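Local atomic coordinates of amidase (Bacillus anthracis, PDB entry 5EWQ), a protein that probably hydrolyses carboxylic acid amides to the acid and ammonia, as a member of the amidase family. Residues A[28-33]-A[94-99]; A[63-68]-A[98-103]; A[141-146]-A[376-381]; A[352-357]-A[453-458]; A[430-435]-A[459-464]. One frame throughout, in Å; residues are numbered along the deposited sequence.

Contact 1: A[28-33]-A[94-99]; sequences NQLKGI and NAMEEA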
# COMPACT_ATOMS: atom_id res chain seq x y z
N ASN A 28 13.09 24.10 0.59
CA ASN A 28 14.55 24.20 0.65
C ASN A 28 15.22 23.77 -0.65
O ASN A 28 16.16 24.42 -1.12
CB ASN A 28 15.09 23.36 1.81
CG ASN A 28 14.84 24.00 3.16
OD1 ASN A 28 14.74 25.22 3.27
ND2 ASN A 28 14.73 23.17 4.20
N GLN A 29 14.75 22.68 -1.24
CA GLN A 29 15.35 22.15 -2.46
C GLN A 29 14.58 22.58 -3.71
O GLN A 29 14.66 21.92 -4.75
CB GLN A 29 15.46 20.63 -2.39
CG GLN A 29 14.14 19.92 -2.13
CD GLN A 29 14.34 18.48 -1.68
OE1 GLN A 29 15.40 17.90 -1.87
NE2 GLN A 29 13.30 17.91 -1.08
N LEU A 30 13.84 23.68 -3.60
CA LEU A 30 13.16 24.26 -4.75
C LEU A 30 13.40 25.76 -4.84
O LEU A 30 12.56 26.51 -5.32
CB LEU A 30 11.65 23.98 -4.69
CG LEU A 30 11.17 22.58 -5.08
CD1 LEU A 30 9.66 22.56 -5.23
CD2 LEU A 30 11.84 22.11 -6.36
N LYS A 31 14.57 26.19 -4.36
CA LYS A 31 14.96 27.59 -4.47
C LYS A 31 15.67 27.84 -5.79
O LYS A 31 15.47 28.87 -6.43
CB LYS A 31 15.85 28.00 -3.30
CG LYS A 31 15.15 28.04 -1.95
CD LYS A 31 16.07 28.56 -0.86
CE LYS A 31 15.35 28.64 0.48
NZ LYS A 31 16.24 29.17 1.55
N GLY A 32 16.50 26.88 -6.20
CA GLY A 32 17.21 26.97 -7.45
C GLY A 32 16.55 26.15 -8.54
O GLY A 32 17.20 25.31 -9.18
N ILE A 33 15.27 26.39 -8.76
CA ILE A 33 14.51 25.68 -9.78
C ILE A 33 13.65 26.66 -10.59
O ILE A 33 13.14 27.64 -10.05
CB ILE A 33 13.62 24.57 -9.16
CG1 ILE A 33 13.00 23.69 -10.25
CG2 ILE A 33 12.54 25.17 -8.27
CD1 ILE A 33 14.02 22.90 -11.05
N ASN A 94 17.07 15.16 1.04
CA ASN A 94 18.15 14.84 0.11
C ASN A 94 17.62 14.23 -1.18
O ASN A 94 18.37 13.62 -1.94
CB ASN A 94 19.15 13.88 0.76
CG ASN A 94 19.73 14.43 2.04
OD1 ASN A 94 19.92 15.64 2.19
ND2 ASN A 94 20.03 13.54 2.98
N ALA A 95 16.32 14.39 -1.42
CA ALA A 95 15.67 13.81 -2.60
C ALA A 95 16.28 14.33 -3.90
O ALA A 95 16.45 13.58 -4.86
CB ALA A 95 14.17 14.09 -2.57
N MSE A 96 16.60 15.62 -3.92
CA MSE A 96 17.20 16.24 -5.10
C MSE A 96 18.67 15.86 -5.23
O MSE A 96 19.15 15.60 -6.33
CB MSE A 96 17.04 17.76 -5.05
CG MSE A 96 15.60 18.23 -5.14
SE MSE A 96 14.80 17.89 -6.89
CE MSE A 96 14.61 19.73 -7.49
N GLU A 97 19.38 15.84 -4.10
CA GLU A 97 20.80 15.51 -4.09
C GLU A 97 21.02 14.07 -4.57
O GLU A 97 22.00 13.78 -5.26
CB GLU A 97 21.39 15.70 -2.70
CG GLU A 97 22.88 15.42 -2.61
CD GLU A 97 23.50 15.91 -1.31
OE1 GLU A 97 23.41 15.19 -0.30
OE2 GLU A 97 24.06 17.03 -1.31
N GLU A 98 20.11 13.18 -4.20
CA GLU A 98 20.18 11.80 -4.64
C GLU A 98 19.75 11.67 -6.10
O GLU A 98 20.27 10.84 -6.84
CB GLU A 98 19.30 10.90 -3.76
CG GLU A 98 19.76 10.81 -2.31
CD GLU A 98 18.80 10.02 -1.44
OE1 GLU A 98 17.98 9.26 -2.00
OE2 GLU A 98 18.86 10.17 -0.20
N ALA A 99 18.81 12.52 -6.51
CA ALA A 99 18.30 12.49 -7.88
C ALA A 99 19.36 12.94 -8.89
O ALA A 99 19.51 12.33 -9.94
CB ALA A 99 17.06 13.36 -8.00

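Contact 2: A[63-68]-A[98-103]; sequences SYEELT and EARKLD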
# COMPACT_ATOMS: atom_id res chain seq x y z
N SER A 63 14.74 14.62 -16.99
CA SER A 63 15.77 14.03 -16.15
C SER A 63 15.18 13.62 -14.80
O SER A 63 14.03 13.92 -14.51
CB SER A 63 16.93 15.01 -15.95
OG SER A 63 16.50 16.19 -15.28
N TYR A 64 15.98 12.92 -14.00
CA TYR A 64 15.53 12.48 -12.68
C TYR A 64 15.33 13.66 -11.73
O TYR A 64 14.43 13.65 -10.90
CB TYR A 64 16.52 11.48 -12.09
CG TYR A 64 16.52 10.14 -12.78
CD1 TYR A 64 15.33 9.50 -13.09
CD2 TYR A 64 17.71 9.51 -13.13
CE1 TYR A 64 15.32 8.27 -13.72
CE2 TYR A 64 17.71 8.28 -13.76
CZ TYR A 64 16.51 7.67 -14.06
OH TYR A 64 16.51 6.44 -14.69
N GLU A 65 16.18 14.67 -11.87
CA GLU A 65 16.08 15.87 -11.05
C GLU A 65 14.79 16.62 -11.36
O GLU A 65 14.12 17.12 -10.46
CB GLU A 65 17.29 16.78 -11.28
CG GLU A 65 17.28 18.05 -10.44
CD GLU A 65 18.47 18.94 -10.72
OE1 GLU A 65 18.56 20.01 -10.09
OE2 GLU A 65 19.31 18.57 -11.57
N GLU A 66 14.45 16.69 -12.64
CA GLU A 66 13.21 17.33 -13.07
C GLU A 66 12.00 16.53 -12.61
O GLU A 66 10.99 17.10 -12.18
CB GLU A 66 13.18 17.48 -14.59
CG GLU A 66 14.15 18.52 -15.14
CD GLU A 66 14.13 18.58 -16.65
OE1 GLU A 66 14.59 17.62 -17.29
OE2 GLU A 66 13.65 19.60 -17.20
N LEU A 67 12.10 15.21 -12.70
CA LEU A 67 11.02 14.31 -12.30
C LEU A 67 10.71 14.47 -10.81
O LEU A 67 9.54 14.51 -10.42
CB LEU A 67 11.38 12.86 -12.61
CG LEU A 67 10.34 11.80 -12.24
CD1 LEU A 67 9.05 12.04 -13.01
CD2 LEU A 67 10.88 10.41 -12.50
N THR A 68 11.75 14.57 -10.00
CA THR A 68 11.60 14.75 -8.56
C THR A 68 11.02 16.12 -8.25
O THR A 68 10.20 16.27 -7.35
CB THR A 68 12.94 14.57 -7.83
OG1 THR A 68 13.49 13.28 -8.14
CG2 THR A 68 12.75 14.69 -6.32
N GLU A 98 20.11 13.18 -4.20
CA GLU A 98 20.18 11.80 -4.64
C GLU A 98 19.75 11.67 -6.10
O GLU A 98 20.27 10.84 -6.84
CB GLU A 98 19.30 10.90 -3.76
CG GLU A 98 19.76 10.81 -2.31
CD GLU A 98 18.80 10.02 -1.44
OE1 GLU A 98 17.98 9.26 -2.00
OE2 GLU A 98 18.86 10.17 -0.20
N ALA A 99 18.81 12.52 -6.51
CA ALA A 99 18.30 12.49 -7.88
C ALA A 99 19.36 12.94 -8.89
O ALA A 99 19.51 12.33 -9.94
CB ALA A 99 17.06 13.36 -8.00
N ARG A 100 20.08 14.00 -8.55
CA ARG A 100 21.12 14.53 -9.42
C ARG A 100 22.26 13.52 -9.57
O ARG A 100 22.85 13.39 -10.65
CB ARG A 100 21.66 15.86 -8.89
CG ARG A 100 20.62 16.96 -8.78
CD ARG A 100 21.26 18.28 -8.39
NE ARG A 100 20.26 19.31 -8.10
CZ ARG A 100 19.95 19.73 -6.88
NH1 ARG A 100 20.57 19.22 -5.82
NH2 ARG A 100 19.03 20.67 -6.71
N LYS A 101 22.57 12.82 -8.49
CA LYS A 101 23.64 11.82 -8.50
C LYS A 101 23.25 10.63 -9.36
O LYS A 101 24.11 9.98 -9.97
CB LYS A 101 23.96 11.37 -7.07
CG LYS A 101 25.16 10.45 -6.97
CD LYS A 101 25.47 10.09 -5.52
CE LYS A 101 26.69 9.19 -5.43
NZ LYS A 101 27.03 8.85 -4.02
N LEU A 102 21.95 10.33 -9.42
CA LEU A 102 21.45 9.25 -10.25
C LEU A 102 21.42 9.67 -11.72
O LEU A 102 21.39 8.82 -12.61
CB LEU A 102 20.06 8.82 -9.79
CG LEU A 102 19.99 8.11 -8.43
CD1 LEU A 102 18.55 7.93 -7.98
CD2 LEU A 102 20.71 6.77 -8.50
N ASP A 103 21.42 10.97 -11.96
CA ASP A 103 21.50 11.50 -13.31
C ASP A 103 22.93 11.45 -13.84
O ASP A 103 23.16 11.19 -15.02
CB ASP A 103 20.97 12.94 -13.37
CG ASP A 103 19.47 13.01 -13.53
OD1 ASP A 103 18.91 12.15 -14.25
OD2 ASP A 103 18.85 13.92 -12.95

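Contact 3: A[141-146]-A[376-381]; sequences KDWIAD and SQQKNV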
# COMPACT_ATOMS: atom_id res chain seq x y z
N LYS A 141 6.74 10.72 16.09
CA LYS A 141 6.75 11.64 14.96
C LYS A 141 8.14 12.15 14.60
O LYS A 141 8.36 12.61 13.47
CB LYS A 141 5.83 12.83 15.25
CG LYS A 141 6.37 13.80 16.30
CD LYS A 141 5.36 14.90 16.59
CE LYS A 141 5.90 15.89 17.61
NZ LYS A 141 7.13 16.58 17.13
N ASP A 142 9.08 12.07 15.54
CA ASP A 142 10.42 12.60 15.32
C ASP A 142 11.51 11.54 15.45
O ASP A 142 12.69 11.86 15.38
CB ASP A 142 10.69 13.75 16.28
CG ASP A 142 9.79 14.95 16.05
OD1 ASP A 142 9.52 15.27 14.87
OD2 ASP A 142 9.35 15.57 17.04
N TRP A 143 11.11 10.29 15.65
CA TRP A 143 12.08 9.21 15.81
C TRP A 143 12.61 8.72 14.47
O TRP A 143 11.87 8.15 13.67
CB TRP A 143 11.49 8.04 16.58
CG TRP A 143 12.43 6.87 16.65
CD1 TRP A 143 13.60 6.81 17.35
CD2 TRP A 143 12.29 5.61 15.98
NE1 TRP A 143 14.20 5.58 17.16
CE2 TRP A 143 13.41 4.83 16.32
CE3 TRP A 143 11.33 5.07 15.12
CZ2 TRP A 143 13.60 3.54 15.84
CZ3 TRP A 143 11.52 3.78 14.65
CH2 TRP A 143 12.64 3.03 15.01
N ILE A 144 13.90 8.93 14.24
CA ILE A 144 14.56 8.43 13.04
C ILE A 144 15.26 7.10 13.32
O ILE A 144 16.13 7.02 14.18
CB ILE A 144 15.58 9.44 12.49
CG1 ILE A 144 14.90 10.78 12.19
CG2 ILE A 144 16.26 8.90 11.25
CD1 ILE A 144 15.83 11.85 11.67
N ALA A 145 14.86 6.07 12.58
CA ALA A 145 15.39 4.72 12.79
C ALA A 145 16.89 4.65 12.49
O ALA A 145 17.45 5.54 11.86
CB ALA A 145 14.63 3.72 11.94
N ASP A 146 17.52 3.57 12.95
CA ASP A 146 18.96 3.40 12.80
C ASP A 146 19.31 2.85 11.42
O ASP A 146 20.22 3.34 10.75
CB ASP A 146 19.51 2.48 13.89
CG ASP A 146 21.01 2.61 14.05
OD1 ASP A 146 21.55 3.71 13.80
OD2 ASP A 146 21.65 1.61 14.44
N SER A 376 12.37 -2.79 21.69
CA SER A 376 13.49 -3.31 22.45
C SER A 376 14.75 -3.39 21.60
O SER A 376 15.87 -3.35 22.12
CB SER A 376 13.16 -4.69 23.03
OG SER A 376 12.95 -5.63 21.99
N GLN A 377 14.57 -3.51 20.29
CA GLN A 377 15.69 -3.62 19.36
C GLN A 377 16.26 -2.26 18.99
O GLN A 377 17.44 -2.14 18.66
CB GLN A 377 15.25 -4.37 18.10
CG GLN A 377 14.66 -5.74 18.36
CD GLN A 377 14.21 -6.43 17.08
OE1 GLN A 377 15.02 -6.97 16.33
NE2 GLN A 377 12.90 -6.42 16.84
N GLN A 378 15.41 -1.23 19.04
CA GLN A 378 15.82 0.11 18.65
C GLN A 378 16.74 0.74 19.69
O GLN A 378 16.67 0.41 20.87
CB GLN A 378 14.60 0.99 18.41
CG GLN A 378 13.55 0.35 17.51
CD GLN A 378 14.13 -0.14 16.19
OE1 GLN A 378 14.93 0.55 15.56
NE2 GLN A 378 13.72 -1.33 15.77
N LYS A 379 17.59 1.66 19.24
CA LYS A 379 18.61 2.25 20.11
C LYS A 379 18.12 3.49 20.84
O LYS A 379 18.16 3.55 22.07
CB LYS A 379 19.86 2.59 19.28
N ASN A 380 17.67 4.49 20.09
CA ASN A 380 17.26 5.76 20.67
C ASN A 380 15.78 6.08 20.45
O ASN A 380 15.43 7.19 20.06
CB ASN A 380 18.12 6.90 20.12
CG ASN A 380 18.21 6.88 18.61
OD1 ASN A 380 17.41 6.24 17.93
ND2 ASN A 380 19.19 7.60 18.06
N VAL A 381 14.92 5.10 20.70
CA VAL A 381 13.49 5.28 20.54
C VAL A 381 12.90 5.91 21.81
O VAL A 381 13.22 5.50 22.92
CB VAL A 381 12.79 3.92 20.22
CG1 VAL A 381 13.11 2.88 21.28
CG2 VAL A 381 11.29 4.10 20.05

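Contact 4: A[352-357]-A[453-458]; sequences LNNGGV and NEEVLL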
# COMPACT_ATOMS: atom_id res chain seq x y z
N LEU A 352 -17.87 -17.32 -0.22
CA LEU A 352 -16.90 -17.87 0.72
C LEU A 352 -17.47 -17.91 2.13
O LEU A 352 -18.26 -17.04 2.52
CB LEU A 352 -15.61 -17.05 0.70
CG LEU A 352 -14.46 -17.54 -0.18
CD1 LEU A 352 -14.96 -18.03 -1.53
CD2 LEU A 352 -13.43 -16.44 -0.37
N ASN A 353 -17.08 -18.93 2.90
CA ASN A 353 -17.56 -19.08 4.27
C ASN A 353 -16.50 -18.69 5.29
O ASN A 353 -15.45 -19.33 5.38
CB ASN A 353 -18.02 -20.52 4.51
CG ASN A 353 -18.52 -20.74 5.93
OD1 ASN A 353 -17.75 -21.13 6.81
ND2 ASN A 353 -19.80 -20.49 6.15
N ASN A 354 -16.78 -17.65 6.06
CA ASN A 354 -15.86 -17.18 7.09
C ASN A 354 -16.14 -17.83 8.44
O ASN A 354 -16.69 -17.20 9.34
CB ASN A 354 -15.94 -15.66 7.22
CG ASN A 354 -15.65 -14.94 5.92
OD1 ASN A 354 -14.88 -15.43 5.09
ND2 ASN A 354 -16.26 -13.78 5.73
N GLY A 355 -15.78 -19.10 8.56
CA GLY A 355 -16.00 -19.84 9.79
C GLY A 355 -14.71 -20.31 10.44
O GLY A 355 -13.86 -20.91 9.78
N GLY A 356 -14.57 -20.02 11.73
CA GLY A 356 -13.40 -20.45 12.48
C GLY A 356 -12.15 -19.66 12.15
O GLY A 356 -11.07 -19.96 12.66
N VAL A 357 -12.29 -18.67 11.28
CA VAL A 357 -11.16 -17.83 10.89
C VAL A 357 -11.16 -16.53 11.69
O VAL A 357 -11.87 -15.58 11.35
CB VAL A 357 -11.19 -17.51 9.39
CG1 VAL A 357 -9.95 -16.71 8.99
CG2 VAL A 357 -11.28 -18.79 8.58
N ASN A 453 -13.14 -4.66 -0.65
CA ASN A 453 -12.52 -5.50 0.37
C ASN A 453 -13.53 -6.38 1.11
O ASN A 453 -13.42 -6.57 2.32
CB ASN A 453 -11.76 -4.63 1.37
CG ASN A 453 -12.67 -3.69 2.14
OD1 ASN A 453 -13.70 -3.24 1.62
ND2 ASN A 453 -12.30 -3.38 3.37
N GLU A 454 -14.48 -6.94 0.38
CA GLU A 454 -15.54 -7.73 0.98
C GLU A 454 -15.06 -9.11 1.45
O GLU A 454 -15.58 -9.66 2.42
CB GLU A 454 -16.71 -7.89 0.00
CG GLU A 454 -17.40 -6.59 -0.34
CD GLU A 454 -18.48 -6.75 -1.40
OE1 GLU A 454 -18.69 -7.89 -1.86
OE2 GLU A 454 -19.11 -5.74 -1.77
N GLU A 455 -14.07 -9.67 0.76
CA GLU A 455 -13.56 -10.99 1.10
C GLU A 455 -12.04 -11.01 1.20
O GLU A 455 -11.36 -11.58 0.35
CB GLU A 455 -14.02 -12.02 0.06
CG GLU A 455 -15.52 -12.11 -0.12
CD GLU A 455 -16.24 -12.60 1.12
OE1 GLU A 455 -15.65 -13.38 1.89
OE2 GLU A 455 -17.40 -12.18 1.34
N VAL A 456 -11.51 -10.40 2.26
CA VAL A 456 -10.06 -10.32 2.45
C VAL A 456 -9.60 -11.18 3.62
O VAL A 456 -8.45 -11.61 3.68
CB VAL A 456 -9.60 -8.87 2.67
CG1 VAL A 456 -8.09 -8.76 2.59
CG2 VAL A 456 -10.25 -7.95 1.65
N LEU A 457 -10.52 -11.43 4.55
CA LEU A 457 -10.22 -12.17 5.78
C LEU A 457 -9.53 -13.51 5.52
O LEU A 457 -8.56 -13.86 6.19
CB LEU A 457 -11.50 -12.40 6.58
CG LEU A 457 -11.37 -13.27 7.83
CD1 LEU A 457 -10.37 -12.67 8.80
CD2 LEU A 457 -12.73 -13.44 8.51
N LEU A 458 -10.05 -14.27 4.55
CA LEU A 458 -9.54 -15.61 4.29
C LEU A 458 -8.18 -15.59 3.59
O LEU A 458 -7.26 -16.31 3.99
CB LEU A 458 -10.55 -16.39 3.44
CG LEU A 458 -11.96 -16.50 4.03
CD1 LEU A 458 -12.84 -17.36 3.14
CD2 LEU A 458 -11.92 -17.04 5.44

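Contact 5: A[430-435]-A[459-464]; sequences ENAKKE and SAVAGY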
# COMPACT_ATOMS: atom_id res chain seq x y z
N GLU A 430 -5.62 -23.17 8.67
CA GLU A 430 -6.06 -24.41 8.05
C GLU A 430 -7.46 -24.30 7.47
O GLU A 430 -7.79 -24.96 6.49
CB GLU A 430 -6.00 -25.56 9.07
CG GLU A 430 -4.59 -25.97 9.46
CD GLU A 430 -4.57 -27.07 10.50
OE1 GLU A 430 -5.54 -27.18 11.28
OE2 GLU A 430 -3.59 -27.84 10.53
N ASN A 431 -8.29 -23.45 8.08
CA ASN A 431 -9.64 -23.22 7.58
C ASN A 431 -9.65 -22.38 6.31
O ASN A 431 -10.29 -22.75 5.32
CB ASN A 431 -10.49 -22.54 8.66
CG ASN A 431 -10.85 -23.47 9.80
OD1 ASN A 431 -10.24 -24.52 9.97
ND2 ASN A 431 -11.84 -23.08 10.59
N ALA A 432 -8.94 -21.26 6.34
CA ALA A 432 -8.89 -20.34 5.21
C ALA A 432 -8.21 -20.97 4.00
O ALA A 432 -8.65 -20.80 2.86
CB ALA A 432 -8.19 -19.06 5.60
N LYS A 433 -7.12 -21.69 4.25
CA LYS A 433 -6.36 -22.33 3.18
C LYS A 433 -7.18 -23.42 2.49
O LYS A 433 -7.11 -23.59 1.28
CB LYS A 433 -5.05 -22.90 3.72
CG LYS A 433 -4.05 -23.31 2.66
CD LYS A 433 -2.73 -23.73 3.28
CE LYS A 433 -1.69 -24.09 2.23
NZ LYS A 433 -0.40 -24.50 2.84
N LYS A 434 -7.96 -24.15 3.28
CA LYS A 434 -8.82 -25.20 2.75
C LYS A 434 -10.00 -24.60 2.01
O LYS A 434 -10.43 -25.13 0.98
CB LYS A 434 -9.30 -26.12 3.87
N GLU A 435 -10.53 -23.50 2.53
CA GLU A 435 -11.66 -22.82 1.91
C GLU A 435 -11.28 -22.25 0.55
O GLU A 435 -12.07 -22.30 -0.40
CB GLU A 435 -12.17 -21.70 2.82
CG GLU A 435 -13.35 -20.92 2.25
CD GLU A 435 -14.59 -21.78 2.09
OE1 GLU A 435 -15.40 -21.84 3.03
OE2 GLU A 435 -14.76 -22.38 1.01
N SER A 459 -8.06 -14.78 2.55
CA SER A 459 -6.84 -14.73 1.75
C SER A 459 -5.66 -14.15 2.52
O SER A 459 -4.50 -14.47 2.24
CB SER A 459 -7.07 -13.92 0.47
OG SER A 459 -7.52 -12.61 0.76
N ALA A 460 -5.95 -13.30 3.50
CA ALA A 460 -4.91 -12.68 4.31
C ALA A 460 -4.33 -13.67 5.32
O ALA A 460 -3.12 -13.75 5.50
CB ALA A 460 -5.46 -11.45 5.03
N VAL A 461 -5.21 -14.43 5.97
CA VAL A 461 -4.79 -15.42 6.95
C VAL A 461 -4.08 -16.59 6.29
O VAL A 461 -3.06 -17.07 6.78
CB VAL A 461 -5.99 -15.94 7.77
CG1 VAL A 461 -5.58 -17.08 8.68
CG2 VAL A 461 -6.61 -14.80 8.58
N ALA A 462 -4.63 -17.04 5.16
CA ALA A 462 -4.07 -18.18 4.44
C ALA A 462 -2.74 -17.82 3.77
O ALA A 462 -1.97 -18.70 3.41
CB ALA A 462 -5.06 -18.68 3.41
N GLY A 463 -2.49 -16.53 3.62
CA GLY A 463 -1.23 -16.06 3.04
C GLY A 463 -1.25 -15.98 1.53
O GLY A 463 -0.22 -15.79 0.90
N TYR A 464 -2.44 -16.13 0.95
CA TYR A 464 -2.60 -16.07 -0.50
C TYR A 464 -2.51 -14.63 -1.00
O TYR A 464 -2.95 -13.71 -0.32
CB TYR A 464 -3.93 -16.70 -0.92
CG TYR A 464 -3.90 -18.21 -0.96
CD1 TYR A 464 -3.70 -18.95 0.20
CD2 TYR A 464 -4.08 -18.90 -2.15
CE1 TYR A 464 -3.68 -20.33 0.17
CE2 TYR A 464 -4.06 -20.28 -2.19
CZ TYR A 464 -3.86 -20.99 -1.03
OH TYR A 464 -3.83 -22.36 -1.06

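Contact 1: A[28-33]-A[94-99]
Q29 and M96, a selenomethionine, carry this contact. It joins the loop that follows helix 20-28 to the first turn of helix 95-104, with Q29 already out of helical geometry. The Q29 side chain sets out toward the helix: CG sits between the backbone N and the carbonyl carbon (chi1 56°), and beyond it the chain is extended. Q29 CB rests on M96 CG at 3.7 Å. Q29 CG lies against the same M96 CG, again at 3.7 Å, and so does Q29 CD, so one methylene of M96 serves three successive carbons of the glutamine. At the tip, Q29 OE1 accepts from M96 N at 3.3 Å, with an N-H...O angle of 155°; the donor stands 41° out of the carbonyl plane. The other amide branch, NE2, passes A95 CB at 4.2 Å and donates to N92 O, just ahead of the helix. M96 for its part bends at chi2 and chi3, and its methyl CE reaches the loop, 3.5 Å from Q29 O and 3.8 Å from L30 CD2. Helix 64-79 backs the pair, with L72 touching Q29 and T68 and S69 touching M96. The N-cap residue N94 makes no capping bond with its own side chain. Backbone amides in a first helical turn generally lack an acceptor within the helix, and here a glutamine from a distant loop supplies one, using both ends of its amide group to tie that loop to the helix start.

Contact 2: A[63-68]-A[98-103]
D103 grips the start of helix 64-79 where that helix packs against helix 95-104 as a nearly antiparallel pair, the segment axes 8.3 Å apart and their directions at 152°. Its carboxylate faces two first-turn amides: OD1 takes Y64 N at 3.0 Å and OD2 takes E65 N at 3.0 Å, each oxygen with its syn lone pair. The carboxylate lies almost parallel to the Y64 ring plane, OD1 close to CD2. The ring turns an edge to L102 O, while Y64 OH bonds Q54 of helix 50-58. E65 carries the second polar link: CG is anti to the backbone N (chi1 -179°) and the extended chain reaches R100, itself extended from CG to NE. In this salt bridge R100 NE meets E65 OE1 at 2.7 Å from above the carboxylate plane (77° out of it); OE1 lies near the guanidinium plane, and the two flat groups stand almost perpendicular. Between these polar ends A99 CB packs on T68 OG1 at 3.6 Å. S63 is the N-cap, its OG weakly accepting from E66 N and donating to E66 OE1. One helical turn on, T68 OG1 donates to Y64 O at 2.9 Å, on the opposite face of that carbonyl from T68 N.

Contact 3: A[141-146]-A[376-381]
W143 and V381 mark the nearest approach of the two backbones, 6.3 Å between their CA atoms. Segment 141-146 is an irregular loop, while 376-381 leaves helix 360-377 as non-helical chain. The indole of W143 does most of the bridging: the residue points toward the other segment, with CG anti to the backbone N (chi1 175°). V381 CB lies over one face, 4.1 Å from the centroid of the five-membered ring and 25° off its normal, a CH-pi contact; A145 N sits over the opposite face. Thus the loop between strand 118-122 of the central mixed sheet and helix 150-155 is pinned to a helix end more than 200 residues later, and Y374 of that helix and P382 also touch the tryptophan. Oxygens approach the indole edge at two places. N380 O meets CD1 of W143 near the ring plane at 3.3 Å. The Q378 chain is bent at chi2, and its OE1 lies in plane at the edge of the six-membered ring, 3.3 Å from W143 CZ2, its amide nearly perpendicular to the ring, while its NE2 donates to Y374 O. W143 NE1 donates weakly to N380 OD1, at 3.4 Å and an angle of 138°.

Contact 4: A[352-357]-A[453-458]
L458 and L457, at the start of helix 457-462, meet L352 and V357 from the loop after strand 345-347, and apolar contacts dominate. L352 and L458 lie side by side, pointing opposite ways, with L352 CD2 on L458 CD1 at 3.7 Å. The second methyl of L458, CD2, touches V357 CG2 at 3.7 Å, where the two side chains are roughly perpendicular. One leucine thus spans both ends of segment 352-357, one branch for each. V357 divides its methyls in the same manner: CG1, anti to the backbone N (chi1 -176°), runs alongside L457 and comes within 3.9 Å of L457 CG, while CG2 serves L458. L457 CD2 also approaches the backbone oxygen V357 O at 3.7 Å.

The loop leads from an outermost strand of the mixed sheet into helix 360-377, and G356 in it has a positive phi (74°). Helix 418-437 also touches this contact, through E435 and L436 on L458 and through N431 on V357.

The polar side chains N354 and E455 meet the other segment by van der Waals contact. N354 OD1 points into the branch point of L458, 3.3 Å from its CG and about equally near both methyls. E455 is bent at chi2 and lies near the same asparagine. Its OE1 stays 3.9 Å from N354 ND2, the amide and carboxylate planes 29° apart, and 3.9 Å from L352 CB as well.

Contact 5: A[430-435]-A[459-464]
K433, A432 and A462 have the most surface buried where helix 418-437 meets the end of helix 457-462. The backbones come close here, with 4.9 Å between the CA atoms of K433 and A462. The two alanine methyls touch directly, A432 CB to A462 CB at 3.8 Å, and the methyl of A462 also presses on the main chain of the partner helix, its CB 3.7 Å from K433 N. V461 adds a looser contact, its CB 4.4 Å from A432 CB. K433 covers the side of the interface. Its CG is anti to the backbone N (chi1 -167°) and lies at the edge of the Y464 ring, near the ring plane, 3.8 Å from Y464 OH and 3.9 Å from Y464 CE1; the extended lysine crosses the tyrosine almost perpendicularly. G463, the first residue to leave helical angles, has a positive phi (87°), and Y464 follows it to lie against helix 418-437. Y464 OH bonds N437 OD1, at the end of that helix, and the ring also touches L436. Between the segments, then, the contact is one of van der Waals packing, with small methyls permitting close backbones and the polar tie of the tyrosine made just outside them.

The five contacts fall into two clusters and an outlier. Contacts 1 and 2, centres 9 Å apart, share E98 and A99 of helix 95-104, and M96 SE of the first packs on E65 O and T68 CG2 of the second. Contacts 4 and 5, also 9 Å apart, both use helix 457-462; G355 O of contact 4 probably bonds N431 ND2 of contact 5 at 3.1 Å, and L458 O rests on A432 CB. The clusters lie on opposite sides of the chain's centre, contacts 1 and 5 being 46 Å apart between centres. Contact 3 stands alone, 26 Å from contact 1 and 34 Å from contact 5. All five lie 20 to 26 Å from the chain's centre.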